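Long-range contacts in putative mannose-1-phosphate guanylyl transferase (PDB 2CU2), which probably catalyses the transfer of a guanylyl group from GTP to mannose 1-phosphate, making GDP-mannose: residues A[6-11]-A[103-108]; A[12-17]-A[325-330]; A[16-21]-A[309-314]; A[54-59]-A[73-78]. All coordinates share one frame; numbering follows the deposited sequence.

How the contacts relate
Contacts 1 and 4 belong to one sheet of the nucleotidyl transferase part, their centres about 9 Å apart. Strand 3-8 lies between strands 54-59 and 102-107, and contact 4 adds strand 74-78 beyond 54-59; along the chain, contact 4 falls wholly between the two segments of contact 1. Contacts 2 and 3 share Leu16 and Trp17 of the loop that follows strand 3-8, and their centres are about 10 Å apart. That loop leaves the sheet where segment 6-11 ends, then meets helix 327-334 and the hairpin 309-314 of the C-terminal beta-helix part, some 290 to 310 residues later. The same loop thus ties the two parts of the chain together beside the second subunit.

Contact 1 (A[6-11]-A[103-108]); sequences LVMAGG and LLVLPA
Leu6, Val7 and Met8 run parallel to Val105, Leu106 and Pro107, the strand axes 4.8 Å apart and 19° from parallel, and four backbone hydrogen bonds join segments 6-11 and 103-108. The shortest goes from Leu6 N to Leu104 O at 2.6 Å and is almost straight. The next two, Leu106 N to Leu6 O and Met8 N to Leu106 O, keep the regular alternation, and the last, Ala108 N to Met8 O, is longer and more bent at 3.1 Å, Ala108 lying just past strand 103-107. Side chains alternate between two faces. On one, Leu6 and Val105 lie side by side, CD2 of Leu6 4.1 Å from CG2 of Val105, while the thioether of Met8 crosses obliquely and sets CE 3.6 Å from CG1 of Val105. The bend at chi3 (-66°) places that methyl. Helix 83-98 covers this face. On the other, the two branches of Val7 part company: CG1 meets CB of Ala108 at 3.7 Å and CG2 meets CD1 of Leu106 at 4.0 Å, under helix 37-45. Strands 54-59 and 184-192 continue the sheet beyond this pair. Neighbouring parallel strands with helices on both faces are characteristic of the Rossmann-like GT-A fold of nucleotidyl transferases.

Contact 2 (A[12-17]-A[325-330]); sequences RGERLW and EVREVV. With SO4 (sulfate ion), chain B.
With CG anti to the backbone N (chi1 179°), Trp17 packs firmly against helix 327-334: CG1 of Val329 sits over one indole face, 3.5 Å from the six-membered ring centroid, a CH-pi contact. CG1 of Val330 reaches CD1 of Trp17 at 3.8 Å, and CG1 of Val326 presses on O of Arg15 at 3.4 Å. Leu301 of the second subunit packs on Val326 and Val329. In GT-A nucleotidyl transferases the glycine-rich loop after the first strand typically handles nucleotide phosphates, and here a sulfate, probably from the crystallisation liquor, occupies it. On the polar side the segments meet more loosely, with no direct hydrogen bond between them. Glu14 OE1 lies 3.6 Å from Arg327 NH2, well out of the guanidinium plane, so charge alone joins them. Sulfate bridges the segments: O4 takes Arg15 NE at 2.9 Å as well as Arg15 N, and O1 takes Arg327 NH2 at 2.7 Å. An alanine in place of Arg15 would probably weaken the grip on the sulfate, whose O4 would lose its NE partner.

Contact 3 (A[16-21]-A[309-314]); sequences LWPLSR and AKVGDE
Trp17 NE1 donates a hydrogen bond to a water 2.7 Å away that lies at the edge of the indole, in its plane, and the same water reaches Glu314 OE2. A second water approaches Glu314 OE1 at 2.7 Å and also Ser20 O, tying the carboxylate to the loop. The Glu314 chain runs extended beyond CG and crosses the indole at about a right angle, the carboxylate plane turned 67° from the ring, with OE2 3.5 Å from CZ2 of Trp17. Pro18, which follows a cis peptide bond, carries the loop against the hairpin: its CB meets CB of Glu314 at 3.6 Å and its CG meets Ala309 O. Val311 and Glu314 are the ends of a type II' beta turn, closed by backbone bonds in both directions, which joins strands 306-311 and 314-319 in a tight hairpin of the beta-helix part. A leucine in place of Trp17 would probably leave the first water without its indole donor and open a gap beside Glu314 and Pro18. CG2 of Val311 touches CD1 of Leu19 at 3.7 Å. Glu314 also pairs in a parallel arrangement with a strand of the second subunit, and Lys310 of that second subunit forms a salt bridge with Asp313 of this chain.

Contact 4 (A[54-59]-A[73-78]); sequences TLLAVR and IRLLLE
Strands 54-59 and 74-78 are parallel neighbours in the sheet of the nucleotidyl transferase part, joined from Thr54 to Glu78 by five backbone hydrogen bonds. Their axes come within 4.5 Å and their directions differ by 30°. The bonds alternate from strand to strand, beginning with Arg74 N to Thr54 O and including the short pair Leu56 N to Arg74 O at 2.7 Å and Glu78 N to Val58 O. Leu76 N to Leu56 O differs from the rest, since the donor stands well above the carbonyl plane. Helix 63-66 lies in the crossover between the strands, making a beta-alpha-beta unit, the repeated element of Rossmann-like folds, and strand 3-8 flanks 54-59 on its other edge. On the face of Leu56, Val58, Leu75 and Leu77, the side chains of Leu56 and Leu75 lie alongside each other and point the same way, their CD2 methyls 3.4 Å apart, a tight approach. CB of Leu56 also meets CG2 of Ile73 at 3.7 Å, and CG2 of Val58 meets CD2 of Leu77 at 3.8 Å. On the opposite face CB of Leu55 touches CD1 of Leu76 at 3.9 Å, beneath helix 83-98. Glu78, its chain extended beyond CG, puts OE2 3.6 Å from CB of Ala57. Arg74 NE is hydrogen-bonded to the carbonyl O of Glu52.

Contact 1 (A[6-11]-A[103-108])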
loop_
_atom_site.group_PDB
_atom_site.type_symbol
_atom_site.label_atom_id
_atom_site.label_comp_id
_atom_site.label_asym_id
_atom_site.label_seq_id
_atom_site.Cartn_x
_atom_site.Cartn_y
_atom_site.Cartn_z
ATOM N N LEU A 6 -14.609 -15.229 -32.511
ATOM C CA LEU A 6 -14.710 -13.826 -32.144
ATOM C C LEU A 6 -14.297 -13.720 -30.680
ATOM O O LEU A 6 -14.946 -14.291 -29.800
ATOM C CB LEU A 6 -16.142 -13.303 -32.294
ATOM C CG LEU A 6 -16.315 -11.880 -31.739
ATOM C CD1 LEU A 6 -15.614 -10.889 -32.668
ATOM C CD2 LEU A 6 -17.787 -11.525 -31.602
ATOM N N VAL A 7 -13.215 -12.997 -30.430
ATOM C CA VAL A 7 -12.733 -12.767 -29.074
ATOM C C VAL A 7 -13.066 -11.352 -28.602
ATOM O O VAL A 7 -12.509 -10.361 -29.057
ATOM C CB VAL A 7 -11.220 -12.983 -29.060
ATOM C CG1 VAL A 7 -10.669 -12.725 -27.659
ATOM C CG2 VAL A 7 -10.897 -14.408 -29.470
ATOM N N MET A 8 -14.041 -11.278 -27.681
ATOM C CA MET A 8 -14.493 -9.973 -27.219
ATOM C C MET A 8 -13.631 -9.438 -26.075
ATOM O O MET A 8 -13.581 -9.983 -24.981
ATOM C CB MET A 8 -15.948 -10.109 -26.764
ATOM C CG MET A 8 -16.851 -10.666 -27.867
ATOM S SD MET A 8 -18.586 -10.664 -27.396
ATOM C CE MET A 8 -18.484 -11.880 -26.074
ATOM N N ALA A 9 -12.899 -8.350 -26.382
ATOM C CA ALA A 9 -12.104 -7.698 -25.349
ATOM C C ALA A 9 -12.772 -6.401 -24.886
ATOM O O ALA A 9 -13.003 -5.477 -25.654
ATOM C CB ALA A 9 -10.722 -7.396 -25.930
ATOM N N GLY A 10 -13.125 -6.371 -23.587
ATOM C CA GLY A 10 -13.790 -5.186 -23.055
ATOM C C GLY A 10 -13.780 -5.163 -21.526
ATOM O O GLY A 10 -13.128 -5.956 -20.861
ATOM N N GLY A 11 -14.512 -4.180 -20.970
ATOM C CA GLY A 11 -14.552 -4.040 -19.521
ATOM C C GLY A 11 -13.494 -3.051 -19.030
ATOM O O GLY A 11 -12.304 -3.212 -19.263
ATOM N N LEU A 103 -19.226 -19.986 -36.001
ATOM C CA LEU A 103 -18.650 -18.834 -35.330
ATOM C C LEU A 103 -18.652 -19.114 -33.832
ATOM O O LEU A 103 -19.677 -19.460 -33.243
ATOM C CB LEU A 103 -19.435 -17.548 -35.618
ATOM C CG LEU A 103 -18.880 -16.333 -34.869
ATOM C CD1 LEU A 103 -17.439 -16.073 -35.294
ATOM C CD2 LEU A 103 -19.756 -15.112 -35.124
ATOM N N LEU A 104 -17.481 -18.971 -33.231
ATOM C CA LEU A 104 -17.313 -19.192 -31.809
ATOM C C LEU A 104 -17.174 -17.800 -31.183
ATOM O O LEU A 104 -16.417 -16.966 -31.679
ATOM C CB LEU A 104 -16.050 -20.027 -31.600
ATOM C CG LEU A 104 -15.931 -20.985 -30.423
ATOM C CD1 LEU A 104 -17.223 -21.764 -30.218
ATOM C CD2 LEU A 104 -14.765 -21.925 -30.711
ATOM N N VAL A 105 -17.931 -17.535 -30.126
ATOM C CA VAL A 105 -17.868 -16.237 -29.464
ATOM C C VAL A 105 -17.399 -16.412 -28.026
ATOM O O VAL A 105 -18.000 -17.164 -27.259
ATOM C CB VAL A 105 -19.251 -15.544 -29.456
ATOM C CG1 VAL A 105 -19.216 -14.322 -28.558
ATOM C CG2 VAL A 105 -19.641 -15.147 -30.869
ATOM N N LEU A 106 -16.326 -15.721 -27.655
ATOM C CA LEU A 106 -15.820 -15.840 -26.296
ATOM C C LEU A 106 -15.214 -14.574 -25.703
ATOM O O LEU A 106 -14.626 -13.750 -26.409
ATOM C CB LEU A 106 -14.784 -16.960 -26.216
ATOM C CG LEU A 106 -13.664 -16.898 -27.252
ATOM C CD1 LEU A 106 -12.316 -16.791 -26.566
ATOM C CD2 LEU A 106 -13.727 -18.139 -28.115
ATOM N N PRO A 107 -15.355 -14.403 -24.379
ATOM C CA PRO A 107 -14.763 -13.301 -23.630
ATOM C C PRO A 107 -13.265 -13.517 -23.416
ATOM O O PRO A 107 -12.768 -14.633 -23.358
ATOM C CB PRO A 107 -15.481 -13.217 -22.290
ATOM C CG PRO A 107 -16.031 -14.605 -21.995
ATOM C CD PRO A 107 -16.080 -15.265 -23.454
ATOM N N ALA A 108 -12.534 -12.389 -23.333
ATOM C CA ALA A 108 -11.094 -12.478 -23.167
ATOM C C ALA A 108 -10.683 -12.117 -21.740
ATOM O O ALA A 108 -9.512 -12.068 -21.394
ATOM C CB ALA A 108 -10.442 -11.519 -24.163
#

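Contact 2 (A[12-17]-A[325-330])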
loop_
_atom_site.group_PDB
_atom_site.type_symbol
_atom_site.label_atom_id
_atom_site.label_comp_id
_atom_site.label_asym_id
_atom_site.label_seq_id
_atom_site.Cartn_x
_atom_site.Cartn_y
_atom_site.Cartn_z
ATOM N N ARG A 12 -13.838 -1.946 -18.381
ATOM C CA ARG A 12 -12.883 -1.065 -17.717
ATOM C C ARG A 12 -12.202 -1.782 -16.555
ATOM O O ARG A 12 -11.029 -1.547 -16.274
ATOM C CB ARG A 12 -13.587 0.183 -17.175
ATOM C CG ARG A 12 -14.360 0.989 -18.207
ATOM C CD ARG A 12 -15.089 2.155 -17.544
ATOM N NE ARG A 12 -15.930 2.887 -18.489
ATOM C CZ ARG A 12 -15.464 3.632 -19.486
ATOM N NH1 ARG A 12 -14.153 3.752 -19.672
ATOM N NH2 ARG A 12 -16.308 4.253 -20.305
ATOM N N GLY A 13 -12.948 -2.654 -15.880
ATOM C CA GLY A 13 -12.398 -3.366 -14.743
ATOM C C GLY A 13 -12.097 -2.387 -13.620
ATOM O O GLY A 13 -11.010 -2.403 -13.042
ATOM N N GLU A 14 -13.063 -1.526 -13.312
ATOM C CA GLU A 14 -12.889 -0.535 -12.258
ATOM C C GLU A 14 -12.756 -1.212 -10.900
ATOM O O GLU A 14 -12.134 -0.673 -9.990
ATOM C CB GLU A 14 -14.072 0.433 -12.228
ATOM C CG GLU A 14 -14.414 1.037 -13.575
ATOM C CD GLU A 14 -15.319 2.253 -13.451
ATOM O OE1 GLU A 14 -16.269 2.212 -12.635
ATOM O OE2 GLU A 14 -15.083 3.246 -14.176
ATOM N N ARG A 15 -13.351 -2.390 -10.761
ATOM C CA ARG A 15 -13.256 -3.116 -9.507
ATOM C C ARG A 15 -11.839 -3.631 -9.312
ATOM O O ARG A 15 -11.482 -4.067 -8.222
ATOM C CB ARG A 15 -14.265 -4.271 -9.468
ATOM C CG ARG A 15 -15.702 -3.808 -9.234
ATOM C CD ARG A 15 -16.700 -4.930 -9.506
ATOM N NE ARG A 15 -16.643 -5.347 -10.905
ATOM C CZ ARG A 15 -17.287 -6.396 -11.411
ATOM N NH1 ARG A 15 -18.057 -7.158 -10.641
ATOM N NH2 ARG A 15 -17.148 -6.692 -12.697
ATOM N N LEU A 16 -11.026 -3.579 -10.364
ATOM C CA LEU A 16 -9.639 -4.028 -10.244
ATOM C C LEU A 16 -8.636 -2.879 -10.131
ATOM O O LEU A 16 -7.459 -3.033 -10.434
ATOM C CB LEU A 16 -9.256 -4.970 -11.399
ATOM C CG LEU A 16 -9.926 -6.350 -11.328
ATOM C CD1 LEU A 16 -9.477 -7.212 -12.492
ATOM C CD2 LEU A 16 -9.578 -7.025 -9.998
ATOM N N TRP A 17 -9.113 -1.720 -9.687
ATOM C CA TRP A 17 -8.242 -0.565 -9.472
ATOM C C TRP A 17 -7.359 -1.001 -8.292
ATOM O O TRP A 17 -7.826 -1.724 -7.406
ATOM C CB TRP A 17 -9.090 0.651 -9.077
ATOM C CG TRP A 17 -8.292 1.899 -8.808
ATOM C CD1 TRP A 17 -7.989 2.893 -9.702
ATOM C CD2 TRP A 17 -7.650 2.257 -7.578
ATOM N NE1 TRP A 17 -7.195 3.847 -9.100
ATOM C CE2 TRP A 17 -6.972 3.482 -7.799
ATOM C CE3 TRP A 17 -7.577 1.662 -6.312
ATOM C CZ2 TRP A 17 -6.228 4.122 -6.795
ATOM C CZ3 TRP A 17 -6.838 2.294 -5.318
ATOM C CH2 TRP A 17 -6.174 3.513 -5.566
ATOM N N GLU A 325 -16.918 -3.016 -3.833
ATOM C CA GLU A 325 -16.925 -1.582 -3.567
ATOM C C GLU A 325 -15.702 -0.811 -4.050
ATOM O O GLU A 325 -15.677 0.420 -3.971
ATOM C CB GLU A 325 -17.129 -1.338 -2.073
ATOM C CG GLU A 325 -18.587 -1.370 -1.657
ATOM C CD GLU A 325 -19.370 -0.195 -2.209
ATOM O OE1 GLU A 325 -19.187 0.934 -1.699
ATOM O OE2 GLU A 325 -20.168 -0.405 -3.147
ATOM N N VAL A 326 -14.692 -1.524 -4.541
ATOM C CA VAL A 326 -13.482 -0.886 -5.043
ATOM C C VAL A 326 -13.807 0.099 -6.167
ATOM O O VAL A 326 -13.103 1.096 -6.363
ATOM C CB VAL A 326 -12.473 -1.936 -5.576
ATOM C CG1 VAL A 326 -11.333 -1.247 -6.302
ATOM C CG2 VAL A 326 -11.931 -2.768 -4.419
ATOM N N ARG A 327 -14.882 -0.180 -6.896
ATOM C CA ARG A 327 -15.280 0.672 -8.003
ATOM C C ARG A 327 -15.555 2.101 -7.546
ATOM O O ARG A 327 -15.459 3.032 -8.337
ATOM C CB ARG A 327 -16.513 0.085 -8.694
ATOM C CG ARG A 327 -17.781 0.102 -7.861
ATOM C CD ARG A 327 -18.807 -0.885 -8.408
ATOM N NE ARG A 327 -18.750 -0.971 -9.866
ATOM C CZ ARG A 327 -18.982 0.047 -10.692
ATOM N NH1 ARG A 327 -19.298 1.241 -10.206
ATOM N NH2 ARG A 327 -18.877 -0.124 -12.004
ATOM N N GLU A 328 -15.887 2.275 -6.270
ATOM C CA GLU A 328 -16.158 3.609 -5.749
ATOM C C GLU A 328 -14.908 4.478 -5.753
ATOM O O GLU A 328 -14.988 5.690 -5.950
ATOM C CB GLU A 328 -16.730 3.522 -4.333
ATOM C CG GLU A 328 -18.092 2.861 -4.295
ATOM C CD GLU A 328 -19.006 3.390 -5.394
ATOM O OE1 GLU A 328 -20.006 2.713 -5.722
ATOM O OE2 GLU A 328 -18.722 4.485 -5.923
ATOM N N VAL A 329 -13.754 3.849 -5.544
ATOM C CA VAL A 329 -12.486 4.562 -5.530
ATOM C C VAL A 329 -12.307 5.383 -6.806
ATOM O O VAL A 329 -12.003 6.578 -6.742
ATOM C CB VAL A 329 -11.285 3.580 -5.377
ATOM C CG1 VAL A 329 -9.974 4.325 -5.542
ATOM C CG2 VAL A 329 -11.328 2.912 -4.001
ATOM N N VAL A 330 -12.497 4.749 -7.962
ATOM C CA VAL A 330 -12.346 5.452 -9.235
ATOM C C VAL A 330 -13.359 6.597 -9.326
ATOM O O VAL A 330 -13.077 7.647 -9.906
ATOM C CB VAL A 330 -12.548 4.502 -10.447
ATOM C CG1 VAL A 330 -11.715 3.229 -10.260
ATOM C CG2 VAL A 330 -14.014 4.170 -10.618
HETATM S S SO4 B . -16.475 -3.026 -13.597
HETATM O O1 SO4 B . -17.362 -2.208 -12.724
HETATM O O2 SO4 B . -15.897 -2.168 -14.668
HETATM O O3 SO4 B . -17.266 -4.126 -14.214
HETATM O O4 SO4 B . -15.369 -3.608 -12.782
#

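Contact 3 (A[16-21]-A[309-314])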
loop_
_atom_site.group_PDB
_atom_site.type_symbol
_atom_site.label_atom_id
_atom_site.label_comp_id
_atom_site.label_asym_id
_atom_site.label_seq_id
_atom_site.Cartn_x
_atom_site.Cartn_y
_atom_site.Cartn_z
ATOM N N LEU A 16 -11.026 -3.579 -10.364
ATOM C CA LEU A 16 -9.639 -4.028 -10.244
ATOM C C LEU A 16 -8.636 -2.879 -10.131
ATOM O O LEU A 16 -7.459 -3.033 -10.434
ATOM C CB LEU A 16 -9.256 -4.970 -11.399
ATOM C CG LEU A 16 -9.926 -6.350 -11.328
ATOM C CD1 LEU A 16 -9.477 -7.212 -12.492
ATOM C CD2 LEU A 16 -9.578 -7.025 -9.998
ATOM N N TRP A 17 -9.113 -1.720 -9.687
ATOM C CA TRP A 17 -8.242 -0.565 -9.472
ATOM C C TRP A 17 -7.359 -1.001 -8.292
ATOM O O TRP A 17 -7.826 -1.724 -7.406
ATOM C CB TRP A 17 -9.090 0.651 -9.077
ATOM C CG TRP A 17 -8.292 1.899 -8.808
ATOM C CD1 TRP A 17 -7.989 2.893 -9.702
ATOM C CD2 TRP A 17 -7.650 2.257 -7.578
ATOM N NE1 TRP A 17 -7.195 3.847 -9.100
ATOM C CE2 TRP A 17 -6.972 3.482 -7.799
ATOM C CE3 TRP A 17 -7.577 1.662 -6.312
ATOM C CZ2 TRP A 17 -6.228 4.122 -6.795
ATOM C CZ3 TRP A 17 -6.838 2.294 -5.318
ATOM C CH2 TRP A 17 -6.174 3.513 -5.566
ATOM N N PRO A 18 -6.091 -0.553 -8.237
ATOM C CA PRO A 18 -5.332 0.327 -9.129
ATOM C C PRO A 18 -4.677 -0.344 -10.332
ATOM O O PRO A 18 -4.001 0.327 -11.115
ATOM C CB PRO A 18 -4.282 0.902 -8.199
ATOM C CG PRO A 18 -3.902 -0.314 -7.419
ATOM C CD PRO A 18 -5.261 -0.927 -7.077
ATOM N N LEU A 19 -4.850 -1.655 -10.474
ATOM C CA LEU A 19 -4.231 -2.358 -11.591
ATOM C C LEU A 19 -4.800 -1.913 -12.928
ATOM O O LEU A 19 -4.058 -1.729 -13.892
ATOM C CB LEU A 19 -4.383 -3.871 -11.439
ATOM C CG LEU A 19 -3.686 -4.701 -12.523
ATOM C CD1 LEU A 19 -2.187 -4.471 -12.463
ATOM C CD2 LEU A 19 -4.010 -6.173 -12.327
ATOM N N SER A 20 -6.116 -1.736 -12.995
ATOM C CA SER A 20 -6.727 -1.270 -14.230
ATOM C C SER A 20 -6.493 0.222 -14.463
ATOM O O SER A 20 -6.300 1.019 -13.551
ATOM C CB SER A 20 -8.222 -1.589 -14.190
ATOM O OG SER A 20 -8.801 -1.029 -13.008
ATOM N N ARG A 21 -6.481 0.571 -15.766
ATOM C CA ARG A 21 -6.153 1.932 -16.189
ATOM C C ARG A 21 -7.176 2.435 -17.218
ATOM O O ARG A 21 -7.942 1.671 -17.787
ATOM C CB ARG A 21 -4.784 1.875 -16.867
ATOM C CG ARG A 21 -3.613 1.892 -15.887
ATOM C CD ARG A 21 -2.468 2.756 -16.416
ATOM N NE ARG A 21 -1.312 1.933 -16.781
ATOM C CZ ARG A 21 -0.794 2.105 -18.010
ATOM N NH1 ARG A 21 -1.340 2.971 -18.845
ATOM N NH2 ARG A 21 0.327 1.460 -18.347
ATOM N N ALA A 309 -3.434 -4.029 -2.724
ATOM C CA ALA A 309 -2.983 -4.016 -4.111
ATOM C C ALA A 309 -2.201 -2.760 -4.442
ATOM O O ALA A 309 -2.718 -1.645 -4.331
ATOM C CB ALA A 309 -4.183 -4.149 -5.055
ATOM N N LYS A 310 -0.955 -2.953 -4.863
ATOM C CA LYS A 310 -0.073 -1.839 -5.182
ATOM C C LYS A 310 0.377 -1.883 -6.643
ATOM O O LYS A 310 0.962 -2.851 -7.111
ATOM C CB LYS A 310 1.144 -1.915 -4.260
ATOM C CG LYS A 310 2.196 -0.854 -4.596
ATOM C CD LYS A 310 3.590 -1.457 -4.776
ATOM C CE LYS A 310 4.619 -0.426 -5.249
ATOM N NZ LYS A 310 4.387 -0.109 -6.657
ATOM N N VAL A 311 0.098 -0.811 -7.371
ATOM C CA VAL A 311 0.522 -0.690 -8.761
ATOM C C VAL A 311 1.021 0.741 -8.923
ATOM O O VAL A 311 0.263 1.697 -8.745
ATOM C CB VAL A 311 -0.632 -0.953 -9.752
ATOM C CG1 VAL A 311 -0.116 -0.800 -11.196
ATOM C CG2 VAL A 311 -1.201 -2.355 -9.536
ATOM N N GLY A 312 2.302 0.890 -9.242
ATOM C CA GLY A 312 2.858 2.225 -9.383
ATOM C C GLY A 312 2.770 2.951 -8.052
ATOM O O GLY A 312 3.146 2.407 -7.009
ATOM N N ASP A 313 2.261 4.178 -8.077
ATOM C CA ASP A 313 2.132 4.962 -6.857
ATOM C C ASP A 313 0.710 4.961 -6.310
ATOM O O ASP A 313 0.275 5.920 -5.666
ATOM C CB ASP A 313 2.600 6.397 -7.104
ATOM C CG ASP A 313 4.080 6.470 -7.430
ATOM O OD1 ASP A 313 4.900 6.013 -6.604
ATOM O OD2 ASP A 313 4.425 6.981 -8.512
ATOM N N GLU A 314 -0.017 3.880 -6.569
ATOM C CA GLU A 314 -1.379 3.765 -6.074
ATOM C C GLU A 314 -1.517 2.486 -5.264
ATOM O O GLU A 314 -1.053 1.423 -5.679
ATOM C CB GLU A 314 -2.375 3.774 -7.232
ATOM C CG GLU A 314 -2.320 5.052 -8.050
ATOM C CD GLU A 314 -3.539 5.250 -8.933
ATOM O OE1 GLU A 314 -3.800 4.391 -9.795
ATOM O OE2 GLU A 314 -4.238 6.268 -8.765
HETATM O O HOH W 1 -6.486 5.835 -10.835
HETATM O O HOH W 2 -5.084 3.192 -11.781
#

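Contact 4 (A[54-59]-A[73-78])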
loop_
_atom_site.group_PDB
_atom_site.type_symbol
_atom_site.label_atom_id
_atom_site.label_comp_id
_atom_site.label_asym_id
_atom_site.label_seq_id
_atom_site.Cartn_x
_atom_site.Cartn_y
_atom_site.Cartn_z
ATOM N N THR A 54 -9.272 -15.777 -36.471
ATOM C CA THR A 54 -9.697 -15.213 -35.196
ATOM C C THR A 54 -9.903 -13.698 -35.282
ATOM O O THR A 54 -9.085 -12.968 -35.827
ATOM C CB THR A 54 -8.635 -15.537 -34.146
ATOM O OG1 THR A 54 -8.511 -16.955 -34.027
ATOM C CG2 THR A 54 -9.051 -14.957 -32.791
ATOM N N LEU A 55 -11.016 -13.219 -34.740
ATOM C CA LEU A 55 -11.326 -11.794 -34.755
ATOM C C LEU A 55 -11.284 -11.247 -33.330
ATOM O O LEU A 55 -11.961 -11.756 -32.436
ATOM C CB LEU A 55 -12.714 -11.568 -35.362
ATOM C CG LEU A 55 -12.989 -12.307 -36.683
ATOM C CD1 LEU A 55 -14.475 -12.243 -37.018
ATOM C CD2 LEU A 55 -12.155 -11.699 -37.805
ATOM N N LEU A 56 -10.482 -10.213 -33.120
ATOM C CA LEU A 56 -10.361 -9.607 -31.808
ATOM C C LEU A 56 -11.099 -8.278 -31.749
ATOM O O LEU A 56 -10.618 -7.275 -32.270
ATOM C CB LEU A 56 -8.888 -9.396 -31.464
ATOM C CG LEU A 56 -8.625 -8.657 -30.150
ATOM C CD1 LEU A 56 -9.164 -9.468 -28.968
ATOM C CD2 LEU A 56 -7.136 -8.425 -30.011
ATOM N N ALA A 57 -12.264 -8.279 -31.107
ATOM C CA ALA A 57 -13.075 -7.075 -30.972
ATOM C C ALA A 57 -12.672 -6.248 -29.754
ATOM O O ALA A 57 -12.664 -6.747 -28.619
ATOM C CB ALA A 57 -14.547 -7.446 -30.877
ATOM N N VAL A 58 -12.327 -4.985 -30.006
ATOM C CA VAL A 58 -11.973 -4.005 -28.989
ATOM C C VAL A 58 -12.433 -2.603 -29.388
ATOM O O VAL A 58 -12.731 -2.315 -30.539
ATOM C CB VAL A 58 -10.453 -4.030 -28.817
ATOM C CG1 VAL A 58 -9.988 -5.449 -28.500
ATOM C CG2 VAL A 58 -9.783 -3.564 -30.095
ATOM N N ARG A 59 -12.525 -1.726 -28.374
ATOM C CA ARG A 59 -12.941 -0.357 -28.648
ATOM C C ARG A 59 -11.938 0.364 -29.553
ATOM O O ARG A 59 -10.754 0.055 -29.598
ATOM C CB ARG A 59 -13.070 0.378 -27.315
ATOM C CG ARG A 59 -14.381 0.054 -26.600
ATOM C CD ARG A 59 -15.588 0.689 -27.301
ATOM N NE ARG A 59 -15.669 2.119 -26.990
ATOM C CZ ARG A 59 -16.178 2.460 -25.792
ATOM N NH1 ARG A 59 -16.589 1.523 -24.955
ATOM N NH2 ARG A 59 -16.233 3.748 -25.440
ATOM N N ILE A 73 -4.119 -12.548 -36.128
ATOM C CA ILE A 73 -5.432 -12.164 -35.645
ATOM C C ILE A 73 -5.841 -10.806 -36.217
ATOM O O ILE A 73 -5.039 -9.888 -36.360
ATOM C CB ILE A 73 -5.345 -12.074 -34.120
ATOM C CG1 ILE A 73 -5.090 -13.464 -33.531
ATOM C CG2 ILE A 73 -6.666 -11.532 -33.543
ATOM C CD1 ILE A 73 -4.841 -13.423 -32.022
ATOM N N ARG A 74 -7.129 -10.714 -36.584
ATOM C CA ARG A 74 -7.650 -9.459 -37.114
ATOM C C ARG A 74 -8.391 -8.656 -36.039
ATOM O O ARG A 74 -9.135 -9.187 -35.225
ATOM C CB ARG A 74 -8.593 -9.789 -38.280
ATOM C CG ARG A 74 -8.030 -10.871 -39.206
ATOM C CD ARG A 74 -8.917 -11.100 -40.442
ATOM N NE ARG A 74 -8.908 -12.512 -40.842
ATOM C CZ ARG A 74 -9.814 -12.904 -41.761
ATOM N NH1 ARG A 74 -10.665 -12.029 -42.268
ATOM N NH2 ARG A 74 -9.842 -14.178 -42.168
ATOM N N LEU A 75 -8.124 -7.332 -36.025
ATOM C CA LEU A 75 -8.817 -6.446 -35.086
ATOM C C LEU A 75 -10.178 -5.999 -35.632
ATOM O O LEU A 75 -10.306 -5.559 -36.767
ATOM C CB LEU A 75 -7.929 -5.213 -34.860
ATOM C CG LEU A 75 -6.796 -5.478 -33.862
ATOM C CD1 LEU A 75 -6.059 -4.200 -33.450
ATOM C CD2 LEU A 75 -7.283 -6.134 -32.568
ATOM N N LEU A 76 -11.209 -6.068 -34.799
ATOM C CA LEU A 76 -12.518 -5.534 -35.155
ATOM C C LEU A 76 -12.704 -4.382 -34.185
ATOM O O LEU A 76 -13.015 -4.590 -33.015
ATOM C CB LEU A 76 -13.630 -6.564 -34.950
ATOM C CG LEU A 76 -13.804 -7.646 -36.013
ATOM C CD1 LEU A 76 -15.059 -8.436 -35.707
ATOM C CD2 LEU A 76 -13.909 -7.005 -37.395
ATOM N N LEU A 77 -12.491 -3.170 -34.677
ATOM C CA LEU A 77 -12.597 -1.978 -33.853
ATOM C C LEU A 77 -14.031 -1.497 -33.698
ATOM O O LEU A 77 -14.684 -1.143 -34.680
ATOM C CB LEU A 77 -11.729 -0.867 -34.450
ATOM C CG LEU A 77 -10.262 -1.247 -34.693
ATOM C CD1 LEU A 77 -9.533 -0.085 -35.345
ATOM C CD2 LEU A 77 -9.591 -1.620 -33.370
ATOM N N GLU A 78 -14.512 -1.495 -32.458
ATOM C CA GLU A 78 -15.860 -1.040 -32.144
ATOM C C GLU A 78 -15.812 0.471 -31.945
ATOM O O GLU A 78 -15.150 0.965 -31.030
ATOM C CB GLU A 78 -16.367 -1.720 -30.867
ATOM C CG GLU A 78 -16.380 -3.238 -30.938
ATOM C CD GLU A 78 -16.511 -3.904 -29.572
ATOM O OE1 GLU A 78 -17.617 -3.875 -28.987
ATOM O OE2 GLU A 78 -15.505 -4.467 -29.085
#